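Local coordinates for protein glutathione-independent glyoxalase DJ-1 (Schizosaccharomyces pombe, PDB 4QYT) that converts methylglyoxal to D-lactate in a single step that needs no glutathione, and takes part in protection against reactive oxygen species, at residues V152-E156 against N157-S161; K62-S66 against A67-A71. All coordinates share one frame; numbering follows the deposited sequence. Where two conformers were deposited one is given.

Interaction 1: V152-E156 against N157-S161; sequences VVLEE and NLITS
Val152 meets Ser161 and Ile159 on the neighbouring strand, reaching each with a different methyl. In the conformer described here its CG1, anti to the backbone N (chi1 179°), runs alongside Ile159 with 3.9 Å between Val152 CG1 and Ile159 CG2, while Val152 CG2 comes within 3.6 Å of Ser161 OG. That hydroxyl is itself engaged by Pro151 and Thr166. Val153 follows on the other face, paired with Thr160 through two nearly straight backbone bonds (165° at the hydrogen), Val153 N to Thr160 O and Thr160 N to Val153 O, each 2.9 Å long; Val153 CB lies beside Thr160 OG1, whose polar partner is the backbone N of Thr131. Leu154 returns to the face of Val152. Its CD1 bends across to touch Ile159 CD1 at 3.6 Å, again in the given conformer, and the two side chains run alongside each other, with Lys173 and Phe170 of helix 167-178 covering this face. Glu155 closes the pairing, its N giving a bond to Leu158 O (3.0 Å) and its O taking one from Leu158 N (2.9 Å). The Glu155 carboxylate is taken up by the backbone N atoms of Lys128 (OE2) and Gln129 (OE1). Glu156 takes the positive phi of 52° that the reversal needs, and Asn157 completes the turn, its side-chain ND2 bound to the carbonyls of Phe102 and Lys108 and its OD1 to Lys104 N. Four antiparallel pairs and a type II' turn make this a two-residue beta hairpin at the edge of the central DJ-1/PfpI sheet, strand 158-161 pairing on with strand 109-112.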
loop_
_atom_site.group_PDB
_atom_site.type_symbol
_atom_site.label_atom_id
_atom_site.label_comp_id
_atom_site.label_asym_id
_atom_site.label_seq_id
_atom_site.Cartn_x
_atom_site.Cartn_y
_atom_site.Cartn_z
ATOM N N VAL A 152 1.909 -14.715 8.566
ATOM C CA VAL A 152 2.702 -13.995 9.547
ATOM C C VAL A 152 3.225 -14.971 10.581
ATOM O O VAL A 152 2.535 -15.920 10.943
ATOM C CB VAL A 152 1.853 -12.917 10.256
ATOM C CG1 VAL A 152 2.674 -12.168 11.295
ATOM C CG2 VAL A 152 1.273 -11.935 9.248
ATOM N N VAL A 153 4.441 -14.715 11.047
ATOM C CA VAL A 153 5.061 -15.500 12.109
ATOM C C VAL A 153 5.601 -14.506 13.145
ATOM O O VAL A 153 6.167 -13.482 12.815
ATOM C CB VAL A 153 6.217 -16.376 11.557
ATOM C CG1 VAL A 153 6.958 -17.078 12.669
ATOM C CG2 VAL A 153 5.688 -17.374 10.545
ATOM N N LEU A 154 5.358 -14.812 14.406
ATOM C CA LEU A 154 5.946 -14.083 15.500
ATOM C C LEU A 154 6.776 -15.036 16.365
ATOM O O LEU A 154 6.247 -16.058 16.804
ATOM C CB LEU A 154 4.828 -13.482 16.368
ATOM C CG LEU A 154 5.218 -12.814 17.689
ATOM C CD1 LEU A 154 6.150 -11.626 17.551
ATOM C CD2 LEU A 154 3.990 -12.405 18.478
ATOM N N GLU A 155 8.047 -14.713 16.580
ATOM C CA GLU A 155 8.891 -15.479 17.486
ATOM C C GLU A 155 9.698 -14.467 18.253
ATOM O O GLU A 155 10.260 -13.564 17.656
ATOM C CB GLU A 155 9.804 -16.453 16.743
ATOM C CG GLU A 155 10.685 -17.243 17.689
ATOM C CD GLU A 155 11.476 -18.336 17.009
ATOM O OE1 GLU A 155 11.058 -18.770 15.918
ATOM O OE2 GLU A 155 12.441 -18.825 17.620
ATOM N N GLU A 156 9.704 -14.579 19.582
ATOM C CA GLU A 156 10.267 -13.536 20.410
ATOM C C GLU A 156 9.663 -12.198 20.030
ATOM O O GLU A 156 8.438 -12.065 20.088
ATOM C CB GLU A 156 11.798 -13.576 20.380
ATOM C CG GLU A 156 12.341 -14.842 21.010
ATOM C CD GLU A 156 12.200 -14.894 22.539
ATOM O OE1 GLU A 156 11.831 -13.897 23.173
ATOM O OE2 GLU A 156 12.351 -15.968 23.127
ATOM N N ASN A 157 10.474 -11.201 19.666
ATOM C CA ASN A 157 9.955 -9.893 19.246
ATOM C C ASN A 157 10.213 -9.627 17.767
ATOM O O ASN A 157 10.232 -8.471 17.357
ATOM C CB ASN A 157 10.570 -8.780 20.109
ATOM C CG ASN A 157 12.070 -8.679 19.966
ATOM O OD1 ASN A 157 12.750 -9.621 19.535
ATOM N ND2 ASN A 157 12.591 -7.507 20.313
ATOM N N LEU A 158 10.275 -10.716 16.991
ATOM C CA LEU A 158 10.484 -10.661 15.541
ATOM C C LEU A 158 9.193 -11.105 14.845
ATOM O O LEU A 158 8.751 -12.259 15.013
ATOM C CB LEU A 158 11.615 -11.582 15.130
ATOM C CG LEU A 158 11.852 -11.698 13.609
ATOM C CD1 LEU A 158 12.245 -10.366 12.991
ATOM C CD2 LEU A 158 12.860 -12.797 13.306
ATOM N N ILE A 159 8.633 -10.201 14.062
ATOM C CA ILE A 159 7.495 -10.485 13.219
ATOM C C ILE A 159 8.019 -10.606 11.782
ATOM O O ILE A 159 8.665 -9.684 11.270
ATOM C CB ILE A 159 6.483 -9.316 13.307
ATOM C CG1 ILE A 159 5.872 -9.193 14.718
ATOM C CG2 ILE A 159 5.379 -9.486 12.263
ATOM C CD1 ILE A 159 6.740 -8.585 15.810
ATOM N N THR A 160 7.676 -11.718 11.122
ATOM C CA THR A 160 7.971 -11.877 9.699
ATOM C C THR A 160 6.705 -12.216 8.921
ATOM O O THR A 160 5.712 -12.673 9.492
ATOM C CB THR A 160 9.093 -12.909 9.460
ATOM O OG1 THR A 160 8.714 -14.193 9.957
ATOM C CG2 THR A 160 10.399 -12.454 10.033
ATOM N N SER A 161 6.702 -11.868 7.637
ATOM C CA SER A 161 5.513 -12.016 6.815
ATOM C C SER A 161 5.862 -12.185 5.346
ATOM O O SER A 161 6.988 -12.000 4.950
ATOM C CB SER A 161 4.622 -10.814 7.041
ATOM O OG SER A 161 3.348 -10.898 6.481
#

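Interaction 2: K62-S66 against A67-A71; sequences KEIPS and ADDFA. With EDO (1,2-ethanediol), chain F.
Ser66 grips the start of helix 67-73 with both of its oxygens, and a molecule of 1,2-ethanediol, probably from the crystallisation liquor, occupies a third amide of the same helix end. Ser66 is the N-cap residue: its OG accepts from Asp69 N at 2.9 Å, with an N-H...O angle of 159°. A chi1 of 72° tucks OG between the backbone N and the carbonyl carbon, from where it faces the amide of Asp69, three residues on. Ser66 O meanwhile accepts from Phe70 N at 2.9 Å, opening the helical bonding pattern, and the diol oxygen O1 takes Asp68 N at 2.9 Å. Two residues ahead of the helix pack against its first turn. Ile64 CG2 rests 3.9 Å from Phe70 CB and Ile64 CD1 approaches the ring obliquely at CD2, while Phe10 and Tyr74 meet the same ring from beyond the contact. Pro65 CD lies 3.4 Å from Asp69 OD2, a carboxylate oxygen held by Gln73 NE2. With an alanine here in place of Ser66, the Asp69 amide would probably lose its side-chain acceptor, leaving the N-terminus of the helix less firmly capped. Chemically, the contact pairs amides that have no earlier helical carbonyl with oxygens from a side chain and a diol; the acidic side chains of Asp68 and Asp69 in this first turn would probably also be favoured by the helix dipole.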
loop_
_atom_site.group_PDB
_atom_site.type_symbol
_atom_site.label_atom_id
_atom_site.label_comp_id
_atom_site.label_asym_id
_atom_site.label_seq_id
_atom_site.Cartn_x
_atom_site.Cartn_y
_atom_site.Cartn_z
ATOM N N LYS A 62 21.920 8.268 7.539
ATOM C CA LYS A 62 23.181 8.924 7.833
ATOM C C LYS A 62 23.052 9.984 8.910
ATOM O O LYS A 62 24.042 10.437 9.483
ATOM C CB LYS A 62 23.793 9.500 6.568
ATOM C CG LYS A 62 24.135 8.448 5.521
ATOM C CD LYS A 62 24.877 8.962 4.302
ATOM C CE LYS A 62 25.013 7.837 3.274
ATOM N NZ LYS A 62 25.423 8.284 1.924
ATOM N N GLU A 63 21.815 10.371 9.204
ATOM C CA GLU A 63 21.510 11.297 10.296
ATOM C C GLU A 63 21.691 10.687 11.674
ATOM O O GLU A 63 21.655 11.410 12.688
ATOM C CB GLU A 63 20.080 11.817 10.220
ATOM C CG GLU A 63 19.781 12.627 8.979
ATOM C CD GLU A 63 18.309 12.857 8.773
ATOM O OE1 GLU A 63 17.555 12.958 9.771
ATOM O OE2 GLU A 63 17.882 12.938 7.594
ATOM N N ILE A 64 21.777 9.369 11.762
ATOM C CA ILE A 64 21.736 8.646 13.020
ATOM C C ILE A 64 23.111 8.048 13.246
ATOM O O ILE A 64 23.548 7.251 12.439
ATOM C CB ILE A 64 20.646 7.560 13.000
ATOM C CG1 ILE A 64 19.283 8.172 12.654
ATOM C CG2 ILE A 64 20.606 6.863 14.348
ATOM C CD1 ILE A 64 18.225 7.144 12.280
ATOM N N PRO A 65 23.844 8.474 14.303
ATOM C CA PRO A 65 25.284 8.211 14.312
ATOM C C PRO A 65 25.660 6.791 14.622
ATOM O O PRO A 65 26.807 6.417 14.379
ATOM C CB PRO A 65 25.813 9.204 15.338
ATOM C CG PRO A 65 24.649 9.476 16.246
ATOM C CD PRO A 65 23.478 9.507 15.295
ATOM N N SER A 66 24.775 5.997 15.208
ATOM C CA SER A 66 25.091 4.605 15.550
ATOM C C SER A 66 23.783 3.854 15.816
ATOM O O SER A 66 22.746 4.450 16.008
ATOM C CB SER A 66 25.960 4.538 16.827
ATOM O OG SER A 66 25.165 4.869 17.948
ATOM N N ALA A 67 23.909 2.528 15.877
ATOM C CA ALA A 67 22.786 1.697 16.278
ATOM C C ALA A 67 22.315 1.971 17.697
ATOM O O ALA A 67 21.111 1.921 17.997
ATOM C CB ALA A 67 23.076 0.223 16.051
ATOM N N ASP A 68 23.274 2.224 18.609
ATOM C CA ASP A 68 22.875 2.598 19.958
ATOM C C ASP A 68 22.063 3.893 19.930
ATOM O O ASP A 68 21.076 4.018 20.669
ATOM C CB ASP A 68 24.086 2.770 20.869
ATOM C CG ASP A 68 24.698 1.439 21.333
ATOM O OD1 ASP A 68 24.029 0.397 21.254
ATOM O OD2 ASP A 68 25.812 1.487 21.903
ATOM N N ASP A 69 22.448 4.869 19.083
ATOM C CA ASP A 69 21.668 6.091 19.010
ATOM C C ASP A 69 20.284 5.833 18.429
ATOM O O ASP A 69 19.281 6.421 18.841
ATOM C CB ASP A 69 22.419 7.202 18.284
ATOM C CG ASP A 69 21.849 8.559 18.645
ATOM O OD1 ASP A 69 22.046 8.954 19.810
ATOM O OD2 ASP A 69 21.222 9.200 17.796
ATOM N N PHE A 70 20.239 4.952 17.424
ATOM C CA PHE A 70 18.974 4.521 16.860
ATOM C C PHE A 70 18.056 3.975 17.934
ATOM O O PHE A 70 16.868 4.312 18.001
ATOM C CB PHE A 70 19.220 3.477 15.772
ATOM C CG PHE A 70 17.962 3.049 15.074
ATOM C CD1 PHE A 70 17.141 2.083 15.609
ATOM C CD2 PHE A 70 17.648 3.543 13.832
ATOM C CE1 PHE A 70 16.015 1.634 14.937
ATOM C CE2 PHE A 70 16.559 3.075 13.109
ATOM C CZ PHE A 70 15.750 2.110 13.659
ATOM N N ALA A 71 18.612 3.138 18.811
ATOM C CA ALA A 71 17.827 2.536 19.862
ATOM C C ALA A 71 17.344 3.528 20.911
ATOM O O ALA A 71 16.353 3.298 21.595
ATOM C CB ALA A 71 18.630 1.429 20.538
HETATM C C1 EDO F . 26.272 0.053 18.757
HETATM O O1 EDO F . 26.023 1.407 18.341
HETATM C C2 EDO F . 27.210 -0.691 17.826
HETATM O O2 EDO F . 26.473 -1.284 16.741
#

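Overall arrangement
The two contacts are local and come one after the other in the chain, interaction 2 closing before interaction 1 opens. Strands 152-155 and 158-161 of interaction 1 lie at one edge of the central sheet, whereas helix 67-73 of interaction 2 packs on helix 93-102. Their centres are 24 Å apart and their nearest atoms about 11 Å, so they do not touch, yet Lys108 links them, bonding through its O to Asn157 and through its NZ to Ala71. Interaction 1 lies nearer the inferred active site, the Ser161 side chain being about 8 Å from that of Glu19 and about 9 Å from that of His133; interaction 2 lies away from it.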